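Local structure of L-lysine 6-oxidase (Marinomonas mediterranea, 3WEU) at residues Arg540-Trp545 against Asp556-Val560; Pro586-Thr591 against Gly607-Ala613. The protein oxidises the epsilon-amino group of L-lysine with a cysteine tryptophylquinone cofactor, releasing ammonium and the hydrogen peroxide that gives the secreted enzyme its antibacterial activity. One frame throughout, in Å; residues are numbered along the deposited sequence.

Interaction 1: residues Arg540-Trp545 against Asp556-Val560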
loop_
_atom_site.group_PDB
_atom_site.type_symbol
_atom_site.label_atom_id
_atom_site.label_comp_id
_atom_site.label_asym_id
_atom_site.label_seq_id
_atom_site.Cartn_x
_atom_site.Cartn_y
_atom_site.Cartn_z
ATOM N N ARG A 540 -13.725 -1.679 -31.410
ATOM C CA ARG A 540 -15.103 -1.470 -31.837
ATOM C C ARG A 540 -15.838 -2.786 -31.623
ATOM O O ARG A 540 -15.420 -3.851 -32.155
ATOM C CB ARG A 540 -15.169 -1.102 -33.313
ATOM C CG ARG A 540 -16.536 -0.567 -33.746
ATOM C CD ARG A 540 -16.643 -0.286 -35.232
ATOM N NE ARG A 540 -17.148 -1.467 -35.935
ATOM C CZ ARG A 540 -16.407 -2.478 -36.416
ATOM N NH1 ARG A 540 -15.076 -2.491 -36.308
ATOM N NH2 ARG A 540 -17.015 -3.503 -37.027
ATOM N N THR A 541 -16.927 -2.710 -30.863
ATOM C CA THR A 541 -17.778 -3.853 -30.629
ATOM C C THR A 541 -19.017 -3.679 -31.506
ATOM O O THR A 541 -19.665 -2.631 -31.501
ATOM C CB THR A 541 -18.197 -3.937 -29.191
ATOM O OG1 THR A 541 -17.040 -4.048 -28.381
ATOM C CG2 THR A 541 -19.085 -5.151 -28.986
ATOM N N HIS A 542 -19.339 -4.699 -32.267
ATOM C CA HIS A 542 -20.421 -4.617 -33.143
ATOM C C HIS A 542 -21.335 -5.789 -32.785
ATOM O O HIS A 542 -20.893 -6.915 -32.683
ATOM C CB HIS A 542 -19.919 -4.681 -34.534
ATOM C CG HIS A 542 -20.982 -4.738 -35.546
ATOM N ND1 HIS A 542 -21.405 -5.921 -36.105
ATOM C CD2 HIS A 542 -21.768 -3.774 -36.063
ATOM C CE1 HIS A 542 -22.387 -5.667 -36.949
ATOM N NE2 HIS A 542 -22.642 -4.382 -36.914
ATOM N N TYR A 543 -22.613 -5.515 -32.651
ATOM C CA TYR A 543 -23.593 -6.567 -32.350
ATOM C C TYR A 543 -24.572 -6.674 -33.490
ATOM O O TYR A 543 -25.079 -5.643 -33.970
ATOM C CB TYR A 543 -24.393 -6.231 -31.099
ATOM C CG TYR A 543 -23.665 -6.324 -29.795
ATOM C CD1 TYR A 543 -23.690 -7.503 -29.082
ATOM C CD2 TYR A 543 -23.037 -5.233 -29.246
ATOM C CE1 TYR A 543 -23.057 -7.598 -27.851
ATOM C CE2 TYR A 543 -22.421 -5.314 -28.022
ATOM C CZ TYR A 543 -22.429 -6.496 -27.356
ATOM O OH TYR A 543 -21.835 -6.616 -26.139
ATOM N N GLU A 544 -24.901 -7.914 -33.843
ATOM C CA GLU A 544 -25.917 -8.245 -34.835
ATOM C C GLU A 544 -26.723 -9.402 -34.295
ATOM O O GLU A 544 -26.172 -10.338 -33.725
ATOM C CB GLU A 544 -25.334 -8.828 -36.123
ATOM C CG GLU A 544 -24.180 -8.111 -36.730
ATOM C CD GLU A 544 -23.569 -8.984 -37.821
ATOM O OE1 GLU A 544 -24.287 -9.204 -38.820
ATOM O OE2 GLU A 544 -22.442 -9.519 -37.580
ATOM N N TRP A 545 -27.994 -9.373 -34.543
ATOM C CA TRP A 545 -28.874 -10.461 -34.076
ATOM C C TRP A 545 -29.400 -11.237 -35.242
ATOM O O TRP A 545 -29.740 -10.633 -36.253
ATOM C CB TRP A 545 -29.994 -9.869 -33.228
ATOM C CG TRP A 545 -29.454 -9.435 -31.949
ATOM C CD1 TRP A 545 -29.258 -10.223 -30.854
ATOM C CD2 TRP A 545 -28.956 -8.187 -31.632
ATOM N NE1 TRP A 545 -28.654 -9.518 -29.855
ATOM C CE2 TRP A 545 -28.454 -8.255 -30.316
ATOM C CE3 TRP A 545 -28.880 -6.969 -32.333
ATOM C CZ2 TRP A 545 -27.897 -7.179 -29.686
ATOM C CZ3 TRP A 545 -28.298 -5.910 -31.724
ATOM C CH2 TRP A 545 -27.865 -6.004 -30.387
ATOM N N ASP A 556 -28.456 -3.488 -36.022
ATOM C CA ASP A 556 -27.179 -3.719 -35.382
ATOM C C ASP A 556 -26.892 -2.582 -34.391
ATOM O O ASP A 556 -27.490 -1.530 -34.425
ATOM C CB ASP A 556 -26.054 -3.707 -36.416
ATOM C CG ASP A 556 -26.136 -4.834 -37.416
ATOM O OD1 ASP A 556 -27.013 -5.748 -37.346
ATOM O OD2 ASP A 556 -25.264 -4.816 -38.293
ATOM N N GLN A 557 -25.968 -2.792 -33.479
ATOM C CA GLN A 557 -25.570 -1.765 -32.566
ATOM C C GLN A 557 -24.038 -1.824 -32.576
ATOM O O GLN A 557 -23.452 -2.898 -32.699
ATOM C CB GLN A 557 -26.001 -2.133 -31.136
ATOM C CG GLN A 557 -27.504 -2.246 -30.916
ATOM C CD GLN A 557 -28.145 -0.899 -30.753
ATOM O OE1 GLN A 557 -27.481 0.076 -30.442
ATOM N NE2 GLN A 557 -29.431 -0.838 -30.945
ATOM N N SER A 558 -23.398 -0.701 -32.364
ATOM C CA SER A 558 -21.952 -0.728 -32.191
ATOM C C SER A 558 -21.485 0.421 -31.361
ATOM O O SER A 558 -22.169 1.408 -31.239
ATOM C CB SER A 558 -21.243 -0.734 -33.557
ATOM O OG SER A 558 -21.388 0.510 -34.108
ATOM N N SER A 559 -20.349 0.243 -30.708
ATOM C CA SER A 559 -19.714 1.329 -29.939
ATOM C C SER A 559 -18.202 1.084 -29.950
ATOM O O SER A 559 -17.727 -0.009 -30.333
ATOM C CB SER A 559 -20.216 1.397 -28.503
ATOM O OG SER A 559 -20.032 0.138 -27.933
ATOM N N VAL A 560 -17.482 2.110 -29.555
ATOM C CA VAL A 560 -16.028 2.084 -29.569
ATOM C C VAL A 560 -15.584 2.459 -28.173
ATOM O O VAL A 560 -16.197 3.277 -27.505
ATOM C CB VAL A 560 -15.448 3.091 -30.593
ATOM C CG1 VAL A 560 -13.901 3.027 -30.595
ATOM C CG2 VAL A 560 -15.991 2.819 -31.990
HETATM O O HOH W 1 -28.852 -6.927 -36.019
#
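His542 reaches across to Asp556, its imidazole plane standing 84° from the carboxylate plane. With CG anti to the backbone N (chi1 174°), the ring is carried along the strand toward Asp556, whose OD2 arrives at its edge. The resulting hydrogen bond from His542 NE2 to Asp556 OD2, 3.0 Å long, is weak, because it is bent to 128° at the hydrogen. The other oxygen of the same carboxylate is bridged through water: the water accepts from Trp545 N and donates to Asp556 OD1, at 2.6 Å. Glu544 runs alongside Asp556, pointing the same way, which brings Glu544 OE1 to 4.5 Å from Asp556 OD2. On the other face of the ribbon, Trp545 turns the edge of its indole to the aliphatic part of Gln557, with CH2 3.8 Å from Gln557 CG. The Gln557 chain bends beyond CG, which carries its amide away from the opposite strand.

Between these two layers the antiparallel backbones are joined by two hydrogen-bonded pairs, Thr541 with Ser559 and Tyr543 with Gln557. The shortest link, Tyr543 N to Gln557 O at 2.7 Å, is also nearly straight. Beyond them, Arg540 CG lies 3.9 Å from Val560 CG2. Tyr543 packs on Leu600, Trp545 and Gln557 on Thr596, and Ser559 on His601, all of the second subunit.

The chemistry is that of an exposed two-stranded ribbon held chiefly by its main chain. The proximity of Glu544 would tend to disfavour charge on the Asp556 carboxylate, whereas the histidine N-H and the water probably offset this.

Interaction 2: residues Pro586-Thr591 against Gly607-Ala613. With EDO (1,2-ethanediol), chain J.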
loop_
_atom_site.group_PDB
_atom_site.type_symbol
_atom_site.label_atom_id
_atom_site.label_comp_id
_atom_site.label_asym_id
_atom_site.label_seq_id
_atom_site.Cartn_x
_atom_site.Cartn_y
_atom_site.Cartn_z
ATOM N N PRO A 586 20.898 -18.457 -8.139
ATOM C CA PRO A 586 20.415 -19.370 -9.163
ATOM C C PRO A 586 19.018 -19.043 -9.603
ATOM O O PRO A 586 18.248 -18.382 -8.854
ATOM C CB PRO A 586 20.422 -20.742 -8.447
ATOM C CG PRO A 586 21.419 -20.580 -7.405
ATOM C CD PRO A 586 21.266 -19.172 -6.903
ATOM N N TRP A 587 18.669 -19.474 -10.792
ATOM C CA TRP A 587 17.349 -19.198 -11.356
ATOM C C TRP A 587 16.649 -20.399 -11.880
ATOM O O TRP A 587 15.464 -20.611 -11.542
ATOM C CB TRP A 587 17.462 -18.096 -12.397
ATOM C CG TRP A 587 16.192 -17.416 -12.733
ATOM C CD1 TRP A 587 15.608 -17.289 -13.969
ATOM C CD2 TRP A 587 15.359 -16.703 -11.820
ATOM N NE1 TRP A 587 14.471 -16.560 -13.851
ATOM C CE2 TRP A 587 14.292 -16.186 -12.551
ATOM C CE3 TRP A 587 15.400 -16.499 -10.470
ATOM C CZ2 TRP A 587 13.283 -15.449 -11.966
ATOM C CZ3 TRP A 587 14.361 -15.771 -9.867
ATOM C CH2 TRP A 587 13.330 -15.273 -10.628
ATOM N N ASP A 588 17.322 -21.178 -12.743
ATOM C CA ASP A 588 16.727 -22.365 -13.340
ATOM C C ASP A 588 17.519 -23.557 -12.831
ATOM O O ASP A 588 18.688 -23.697 -13.159
ATOM C CB ASP A 588 16.785 -22.267 -14.838
ATOM C CG ASP A 588 16.286 -20.928 -15.335
ATOM O OD1 ASP A 588 17.085 -19.994 -15.520
ATOM O OD2 ASP A 588 15.064 -20.795 -15.458
ATOM N N VAL A 589 16.882 -24.352 -11.977
ATOM C CA VAL A 589 17.552 -25.425 -11.222
ATOM C C VAL A 589 16.754 -26.697 -11.247
ATOM O O VAL A 589 15.531 -26.674 -11.529
ATOM C CB VAL A 589 17.805 -25.014 -9.763
ATOM C CG1 VAL A 589 18.749 -23.843 -9.680
ATOM C CG2 VAL A 589 16.524 -24.762 -9.004
ATOM N N LEU A 590 17.424 -27.819 -10.942
ATOM C CA LEU A 590 16.788 -29.148 -10.983
ATOM C C LEU A 590 16.290 -29.526 -9.614
ATOM O O LEU A 590 17.008 -29.322 -8.594
ATOM C CB LEU A 590 17.804 -30.194 -11.488
ATOM C CG LEU A 590 18.421 -29.962 -12.872
ATOM C CD1 LEU A 590 19.337 -31.150 -13.183
ATOM C CD2 LEU A 590 17.282 -29.904 -13.885
ATOM N N THR A 591 15.055 -30.038 -9.551
ATOM C CA THR A 591 14.552 -30.557 -8.341
ATOM C C THR A 591 15.338 -31.781 -7.952
ATOM O O THR A 591 15.715 -32.607 -8.790
ATOM C CB THR A 591 13.066 -30.957 -8.441
ATOM O OG1 THR A 591 12.931 -31.786 -9.609
ATOM C CG2 THR A 591 12.219 -29.759 -8.579
ATOM N N GLY A 607 14.402 -34.120 -10.836
ATOM C CA GLY A 607 15.052 -34.039 -12.150
ATOM C C GLY A 607 14.383 -33.019 -13.077
ATOM O O GLY A 607 14.789 -32.882 -14.229
ATOM N N GLN A 608 13.411 -32.227 -12.560
ATOM C CA GLN A 608 12.694 -31.287 -13.379
ATOM C C GLN A 608 13.311 -29.903 -13.176
ATOM O O GLN A 608 13.606 -29.561 -12.011
ATOM C CB GLN A 608 11.240 -31.221 -12.914
ATOM C CG GLN A 608 10.387 -30.350 -13.833
ATOM C CD GLN A 608 8.932 -30.333 -13.502
ATOM O OE1 GLN A 608 8.443 -31.142 -12.715
ATOM N NE2 GLN A 608 8.231 -29.367 -14.085
ATOM N N GLN A 609 13.501 -29.100 -14.243
ATOM C CA GLN A 609 14.033 -27.781 -14.081
ATOM C C GLN A 609 12.945 -26.824 -13.695
ATOM O O GLN A 609 11.946 -26.770 -14.357
ATOM C CB GLN A 609 14.727 -27.275 -15.334
ATOM C CG GLN A 609 15.572 -26.037 -15.061
ATOM C CD GLN A 609 15.998 -25.365 -16.344
ATOM O OE1 GLN A 609 15.150 -24.832 -17.092
ATOM N NE2 GLN A 609 17.289 -25.479 -16.668
ATOM N N ILE A 610 13.110 -26.087 -12.641
ATOM C CA ILE A 610 12.065 -25.181 -12.188
ATOM C C ILE A 610 12.693 -23.947 -11.643
ATOM O O ILE A 610 13.883 -23.846 -11.485
ATOM C CB ILE A 610 11.174 -25.812 -11.066
ATOM C CG1 ILE A 610 11.821 -25.883 -9.713
ATOM C CG2 ILE A 610 10.615 -27.130 -11.495
ATOM C CD1 ILE A 610 13.142 -26.502 -9.610
ATOM N N ASN A 611 11.868 -22.964 -11.342
ATOM C CA ASN A 611 12.414 -21.714 -10.813
ATOM C C ASN A 611 12.937 -21.844 -9.373
ATOM O O ASN A 611 12.239 -22.301 -8.408
ATOM C CB ASN A 611 11.397 -20.585 -10.905
ATOM C CG ASN A 611 11.962 -19.269 -10.338
ATOM O OD1 ASN A 611 11.682 -18.855 -9.213
ATOM N ND2 ASN A 611 12.744 -18.597 -11.150
ATOM N N TYR A 612 14.178 -21.425 -9.210
ATOM C CA TYR A 612 14.857 -21.537 -7.923
ATOM C C TYR A 612 14.099 -20.832 -6.758
ATOM O O TYR A 612 14.112 -21.280 -5.617
ATOM C CB TYR A 612 16.258 -20.917 -8.039
ATOM C CG TYR A 612 17.034 -20.799 -6.745
ATOM C CD1 TYR A 612 17.628 -21.922 -6.166
ATOM C CD2 TYR A 612 17.168 -19.594 -6.092
ATOM C CE1 TYR A 612 18.334 -21.848 -5.000
ATOM C CE2 TYR A 612 17.883 -19.508 -4.942
ATOM C CZ TYR A 612 18.441 -20.649 -4.383
ATOM O OH TYR A 612 19.108 -20.584 -3.216
ATOM N N ALA A 613 13.577 -19.647 -7.050
ATOM C CA ALA A 613 12.925 -18.843 -6.016
ATOM C C ALA A 613 11.419 -19.021 -5.983
ATOM O O ALA A 613 10.760 -18.170 -5.426
ATOM C CB ALA A 613 13.243 -17.377 -6.250
HETATM C C1 EDO J . 10.299 -16.786 -14.479
HETATM O O1 EDO J . 11.081 -17.341 -13.424
HETATM C C2 EDO J . 11.183 -16.857 -15.729
HETATM O O2 EDO J . 12.113 -15.750 -15.750
HETATM O O HOH W 2 19.348 -26.066 -14.708
HETATM O O HOH W 3 12.914 -19.720 -13.902
#
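Trp587 lays one face of its indole beneath the amide of Asn611, whose ND2 sits 3.0 Å above the centre of the ring system. The amide plane stands almost upright on the indole, 87° from it, so nitrogen rather than the flat of the amide meets the pi surface. The same Asn611 ND2 donates to a water that in turn donates to Asp588 OD2, linking the two side chains; Asp588 OD1 is hydrogen-bonded to Tyr579 OH. At the indole edge, Trp587 NE1 gives a hydrogen bond to O2 of a 1,2-ethanediol molecule, which Tyr577 also holds.

Next to this, Pro586 CB covers one face of Tyr612 in a CH-pi contact, 3.9 Å from the ring centroid. Tyr612 has CG anti to its own N (chi1 173°), which swings the phenol toward Pro586; its hydroxyl is bonded to Ala630 O. Ile610 CD1 meets Val589 CG2 and comes within 3.5 Å of Thr591 CG2. At the far end Thr591 OG1 accepts from Gln608 N at 3.0 Å, and the same hydroxyl is hydrogen-bonded to Pro605 O.

Backbone bonds in both directions join Val589 and Ile610; the N-to-C directions of the short strands 588-590 and 609-611 make 131°, well short of 180°. The arrangement is a twisted two-stranded antiparallel beta ribbon closed by a connection containing helix 596-602, with the ethanediol, probably from the crystallisation liquor, at its Trp587 end.

The two contacts follow in series along the chain, with 540-545/556-560 completed before 586-591/607-613 begins. Their centres are about 48 Å apart and their nearest atoms about 36 Å, without touching. Each belongs to its own two-stranded antiparallel sheet. Interaction 1 lies toward the outer end of the long arm formed by strands 530-543 and 557-571. Its centre is about 57 Å from the chain centre, whereas that of interaction 2 is about 19 Å from it, in the body. Helix 596-602, within the connection of interaction 2, supplies Thr596, Leu600 and His601, and in the second subunit these residues receive the arm of interaction 1. The ribbon thus joins subunits, consistent with the enzyme's oligomeric state.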